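Local coordinates for TRAP dicarboxylate ABC transporter, substrate-binding protein (Roseobacter denitrificans, PDB 4OVQ) that binds beta-D-glucuronate as the periplasmic solute-binding protein of a TRAP system, probably for delivery to its membrane transporter, at residues A[98-103]-A[169-174]; A[105-110]-A[302-307]. One frame throughout, in Å; residues are numbered along the deposited sequence.

Contact 1. Residues A[98-103]-A[169-174]; sequences AANVVS and MNNELF. With BDP (beta-D-glucopyranuronic acid), chain C.
N100 and N171 meet amide to amide, their planes only 19° apart, so that the two amide groups lie almost in one plane. N171 ND2 gives a nearly straight hydrogen bond to N100 OD1 (2.8 Å, 166° at the hydrogen), arriving in the carbonyl plane of its acceptor and staying close to its own amide plane. ND2 also bonds to G90 O. With CG anti to the backbone N (chi1 -176°), N171 stands at the N-cap of helix 172-180 and turns OD1 back over the helix start, where L173 N donates to it at 3.0 Å from above the carbonyl plane. One water closes the pair from the other end: it accepts from N100 ND2 and donates to N171 OD1 at 2.7 Å. Beside the amides, carbon groups of the helix pack against polar atoms of the loop. The methyls of L173 come up against N100, CD1 lying 3.7 Å from N100 ND2, while CD2 rests near the carbonyl oxygens of N100 and S103. The F174 ring turns its rim to S103: CE1 approaches S103 O at 3.4 Å near the ring plane, and CZ lies equally near S103 OG. N171 CG sits over one face of the same ring, toward its rim. At the start of the segment M169, a selenomethionine, reaches the bound glucuronate, SE lying 3.6 Å from the sugar's carboxylate carbon C6. N100 and S103 thus join segment 98-103 to the N-terminus of helix 172-180, a few residues beyond M169 of the glucuronate pocket. Each polar atom of the buried N171 amide holds two partners, which probably keeps the group in one flip, its oxygen toward the helix and its nitrogen toward N100 and G90 O.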
# COMPACT_ATOMS: atom_id res chain seq x y z
N ALA A 98 1.62 11.58 9.83
CA ALA A 98 0.70 12.14 8.84
C ALA A 98 0.42 11.08 7.79
O ALA A 98 -0.71 10.95 7.33
CB ALA A 98 1.25 13.43 8.21
N ALA A 99 1.44 10.29 7.43
CA ALA A 99 1.24 9.24 6.43
C ALA A 99 0.33 8.17 6.97
O ALA A 99 -0.39 7.51 6.23
CB ALA A 99 2.56 8.63 6.02
N ASN A 100 0.35 8.01 8.28
CA ASN A 100 -0.47 7.03 8.94
C ASN A 100 -1.98 7.26 8.73
O ASN A 100 -2.76 6.34 8.85
CB ASN A 100 -0.12 7.01 10.43
CG ASN A 100 -0.26 5.63 11.05
OD1 ASN A 100 -0.20 4.61 10.37
ND2 ASN A 100 -0.39 5.60 12.37
N VAL A 101 -2.38 8.48 8.37
CA VAL A 101 -3.79 8.76 8.14
C VAL A 101 -4.42 7.90 7.01
O VAL A 101 -5.59 7.57 7.06
CB VAL A 101 -4.05 10.27 7.90
CG1 VAL A 101 -3.75 10.67 6.48
CG2 VAL A 101 -5.49 10.60 8.24
N VAL A 102 -3.62 7.47 6.02
CA VAL A 102 -4.19 6.73 4.89
C VAL A 102 -4.40 5.26 5.24
O VAL A 102 -5.04 4.52 4.48
CB VAL A 102 -3.33 6.88 3.59
CG1 VAL A 102 -3.14 8.34 3.25
CG2 VAL A 102 -2.02 6.20 3.70
N SER A 103 -3.90 4.86 6.42
CA SER A 103 -4.04 3.52 6.94
C SER A 103 -5.30 3.39 7.84
O SER A 103 -5.59 2.31 8.35
CB SER A 103 -2.76 3.14 7.66
OG SER A 103 -1.71 2.91 6.71
N MSE A 169 -0.41 -6.23 7.61
CA MSE A 169 0.89 -5.57 7.57
C MSE A 169 1.30 -5.06 8.92
O MSE A 169 0.49 -5.02 9.83
CB MSE A 169 0.85 -4.41 6.58
CG MSE A 169 0.63 -4.83 5.11
SE MSE A 169 0.78 -3.42 3.80
CE MSE A 169 -0.93 -2.49 4.15
N ASN A 170 2.58 -4.67 9.02
CA ASN A 170 3.16 -4.20 10.27
C ASN A 170 2.80 -2.74 10.64
O ASN A 170 3.58 -1.83 10.43
CB ASN A 170 4.68 -4.37 10.17
CG ASN A 170 5.08 -5.82 9.98
OD1 ASN A 170 5.12 -6.60 10.93
ND2 ASN A 170 5.38 -6.20 8.75
N ASN A 171 1.59 -2.57 11.17
CA ASN A 171 1.07 -1.27 11.59
C ASN A 171 -0.02 -1.52 12.61
O ASN A 171 -0.97 -2.26 12.34
CB ASN A 171 0.57 -0.47 10.36
CG ASN A 171 0.11 0.96 10.71
OD1 ASN A 171 -0.31 1.23 11.84
ND2 ASN A 171 0.19 1.86 9.75
N GLU A 172 0.11 -0.96 13.81
CA GLU A 172 -0.85 -1.25 14.87
C GLU A 172 -2.28 -0.80 14.55
O GLU A 172 -3.24 -1.26 15.17
CB GLU A 172 -0.38 -0.66 16.21
CG GLU A 172 0.56 -1.58 16.98
CD GLU A 172 -0.16 -2.71 17.73
OE1 GLU A 172 -1.08 -2.42 18.54
OE2 GLU A 172 0.20 -3.89 17.52
N LEU A 173 -2.45 0.11 13.60
CA LEU A 173 -3.79 0.42 13.14
C LEU A 173 -4.51 -0.82 12.59
O LEU A 173 -5.71 -0.97 12.73
CB LEU A 173 -3.79 1.50 12.06
CG LEU A 173 -4.00 2.93 12.53
CD1 LEU A 173 -3.02 3.26 13.66
CD2 LEU A 173 -3.82 3.87 11.33
N PHE A 174 -3.75 -1.69 11.93
CA PHE A 174 -4.34 -2.87 11.30
C PHE A 174 -4.59 -3.98 12.32
O PHE A 174 -5.57 -4.74 12.20
CB PHE A 174 -3.44 -3.39 10.18
CG PHE A 174 -3.03 -2.35 9.18
CD1 PHE A 174 -3.89 -1.31 8.82
CD2 PHE A 174 -1.78 -2.40 8.61
CE1 PHE A 174 -3.50 -0.37 7.90
CE2 PHE A 174 -1.39 -1.44 7.70
CZ PHE A 174 -2.23 -0.41 7.37
C1 BDP C . 0.33 -4.91 -1.36
C2 BDP C . 1.32 -3.78 -1.45
C3 BDP C . 2.62 -4.32 -1.02
C4 BDP C . 2.53 -4.83 0.38
C5 BDP C . 1.46 -5.90 0.48
C6 BDP C . 1.28 -6.43 1.91
O2 BDP C . 1.39 -3.44 -2.88
O3 BDP C . 3.52 -3.15 -0.98
O4 BDP C . 3.85 -5.39 0.79
O5 BDP C . 0.21 -5.41 0.02
O6A BDP C . 2.30 -6.54 2.66
O1 BDP C . -0.97 -4.52 -1.72
O6B BDP C . 0.13 -6.87 2.15
O HOH W 1 0.20 3.01 13.78

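Contact 2. Residues A[105-110]-A[302-307]; sequences PFIFKD and PVYEAY
A tyrosine hydroxyl closing on a loop carbonyl, backed by light apolar packing, is the substance of this contact, which joins helix 301-310 near the C-terminus to the irregular segment 105-110 leading into helix 111-118. The setting is the mixed alpha/beta fold of a family 7 extracellular solute-binding protein, and the contact is structural packing: P105 lies about 10 Å from the ligand-binding R146, side chain to side chain. Y304 leaves its helix with CG anti to the carbonyl carbon (chi1 -87°), a setting that carries the phenol out to the loop. There OH donates to P105 O at 2.6 Å, approaching from above the carbonyl plane, while the same oxygen lies in the plane of the tyrosine ring, at its edge. I107 crosses the end of the ring at a slant, its CB 3.3 Å from Y304 OH. One helical position earlier, V303 CG1 touches P105 at CD, 4.3 Å away. A phenylalanine in place of Y304 would probably leave P105 O without this donor and take away the oxygen on which I107 CB packs. Surrounding parts complete the seam: F106 pairs through its backbone with H229, P105 touches M177 of helix 172-180, and Y304 also packs on L104 and Q322. Inside the loop I107 turns back on its neighbour, with CG2 3.6 Å above the plane of the F108 ring and displaced toward its rim.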
# COMPACT_ATOMS: atom_id res chain seq x y z
N PRO A 105 -8.99 2.61 8.44
CA PRO A 105 -10.03 1.87 7.73
C PRO A 105 -11.20 2.78 7.33
O PRO A 105 -11.60 3.60 8.13
CB PRO A 105 -10.48 0.84 8.77
CG PRO A 105 -9.29 0.63 9.61
CD PRO A 105 -8.67 1.98 9.73
N PHE A 106 -11.67 2.63 6.10
CA PHE A 106 -12.85 3.34 5.63
C PHE A 106 -12.70 4.86 5.61
O PHE A 106 -13.70 5.58 5.77
CB PHE A 106 -14.08 2.92 6.46
CG PHE A 106 -14.37 1.43 6.41
CD1 PHE A 106 -14.90 0.85 5.27
CD2 PHE A 106 -14.11 0.63 7.50
CE1 PHE A 106 -15.16 -0.51 5.22
CE2 PHE A 106 -14.37 -0.73 7.47
CZ PHE A 106 -14.91 -1.29 6.32
N ILE A 107 -11.49 5.37 5.39
CA ILE A 107 -11.29 6.83 5.35
C ILE A 107 -11.51 7.44 3.96
O ILE A 107 -11.89 8.60 3.83
CB ILE A 107 -9.93 7.26 5.93
CG1 ILE A 107 -9.98 8.78 6.21
CG2 ILE A 107 -8.79 6.90 5.00
CD1 ILE A 107 -8.72 9.32 6.80
N PHE A 108 -11.28 6.65 2.91
CA PHE A 108 -11.63 7.07 1.56
C PHE A 108 -12.89 6.32 1.13
O PHE A 108 -13.14 5.21 1.60
CB PHE A 108 -10.47 6.79 0.61
CG PHE A 108 -9.17 7.40 1.05
CD1 PHE A 108 -9.02 8.78 1.12
CD2 PHE A 108 -8.09 6.60 1.40
CE1 PHE A 108 -7.83 9.35 1.52
CE2 PHE A 108 -6.89 7.17 1.81
CZ PHE A 108 -6.76 8.55 1.87
N LYS A 109 -13.71 6.93 0.28
CA LYS A 109 -14.89 6.26 -0.24
C LYS A 109 -14.54 5.34 -1.40
O LYS A 109 -15.25 4.37 -1.66
CB LYS A 109 -15.94 7.28 -0.70
CG LYS A 109 -15.90 8.60 0.06
CD LYS A 109 -17.00 9.56 -0.38
CE LYS A 109 -17.27 10.58 0.72
NZ LYS A 109 -17.74 11.88 0.17
N ASP A 110 -13.43 5.63 -2.08
CA ASP A 110 -12.97 4.81 -3.20
C ASP A 110 -11.66 5.37 -3.73
O ASP A 110 -11.17 6.39 -3.24
CB ASP A 110 -14.02 4.72 -4.32
CG ASP A 110 -14.49 6.07 -4.82
OD1 ASP A 110 -13.69 7.02 -4.90
OD2 ASP A 110 -15.69 6.17 -5.15
N PRO A 302 -13.08 2.97 17.70
CA PRO A 302 -11.94 2.90 18.63
C PRO A 302 -10.56 3.01 17.95
O PRO A 302 -9.58 3.40 18.59
CB PRO A 302 -12.10 1.53 19.31
CG PRO A 302 -13.37 1.01 18.90
CD PRO A 302 -13.81 1.69 17.66
N VAL A 303 -10.46 2.63 16.69
CA VAL A 303 -9.19 2.75 15.97
C VAL A 303 -8.93 4.21 15.60
O VAL A 303 -7.80 4.71 15.75
CB VAL A 303 -9.18 1.83 14.73
CG1 VAL A 303 -7.86 1.96 13.94
CG2 VAL A 303 -9.39 0.37 15.15
N TYR A 304 -9.97 4.89 15.10
CA TYR A 304 -9.87 6.31 14.76
C TYR A 304 -9.62 7.11 16.01
O TYR A 304 -8.72 7.95 16.08
CB TYR A 304 -11.17 6.82 14.14
CG TYR A 304 -11.29 6.64 12.65
CD1 TYR A 304 -11.58 5.40 12.10
CD2 TYR A 304 -11.11 7.70 11.79
CE1 TYR A 304 -11.70 5.23 10.75
CE2 TYR A 304 -11.24 7.54 10.43
CZ TYR A 304 -11.52 6.29 9.91
OH TYR A 304 -11.65 6.12 8.55
N GLU A 305 -10.45 6.87 17.01
CA GLU A 305 -10.34 7.57 18.26
C GLU A 305 -8.95 7.35 18.87
O GLU A 305 -8.38 8.26 19.47
CB GLU A 305 -11.46 7.10 19.17
CG GLU A 305 -12.80 7.60 18.68
CD GLU A 305 -12.88 9.10 18.83
OE1 GLU A 305 -12.22 9.61 19.77
OE2 GLU A 305 -13.59 9.76 18.03
N ALA A 306 -8.39 6.18 18.65
CA ALA A 306 -7.07 5.86 19.20
C ALA A 306 -5.90 6.49 18.39
O ALA A 306 -4.80 6.69 18.91
CB ALA A 306 -6.91 4.37 19.30
N TYR A 307 -6.14 6.78 17.11
CA TYR A 307 -5.21 7.61 16.35
C TYR A 307 -5.29 9.08 16.78
O TYR A 307 -4.28 9.79 16.80
CB TYR A 307 -5.52 7.48 14.86
CG TYR A 307 -4.71 8.38 13.99
CD1 TYR A 307 -3.43 8.00 13.57
CD2 TYR A 307 -5.22 9.57 13.52
CE1 TYR A 307 -2.67 8.81 12.76
CE2 TYR A 307 -4.46 10.41 12.70
CZ TYR A 307 -3.19 10.01 12.33
OH TYR A 307 -2.42 10.82 11.52

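The two contacts have centres 10 Å apart and lie on the same side of the chain's centre. Their first segments, 98-103 and 105-110, follow one another in the connection between helices 89-92 and 111-118; their partners come much later, at the start of helix 172-180 and then on helix 301-310, so the pairings interleave along the chain. Direct packing joins them: V101 O meets I107 CD1 at 3.6 Å, V102 lies against F108, N100 against Y307, and L173 O against V303. One connection therefore packs at successive points against two helices far apart in sequence that touch each other, continuous with M169 at the glucuronate pocket through contact 1 and extending through contact 2 to the C-terminal helices.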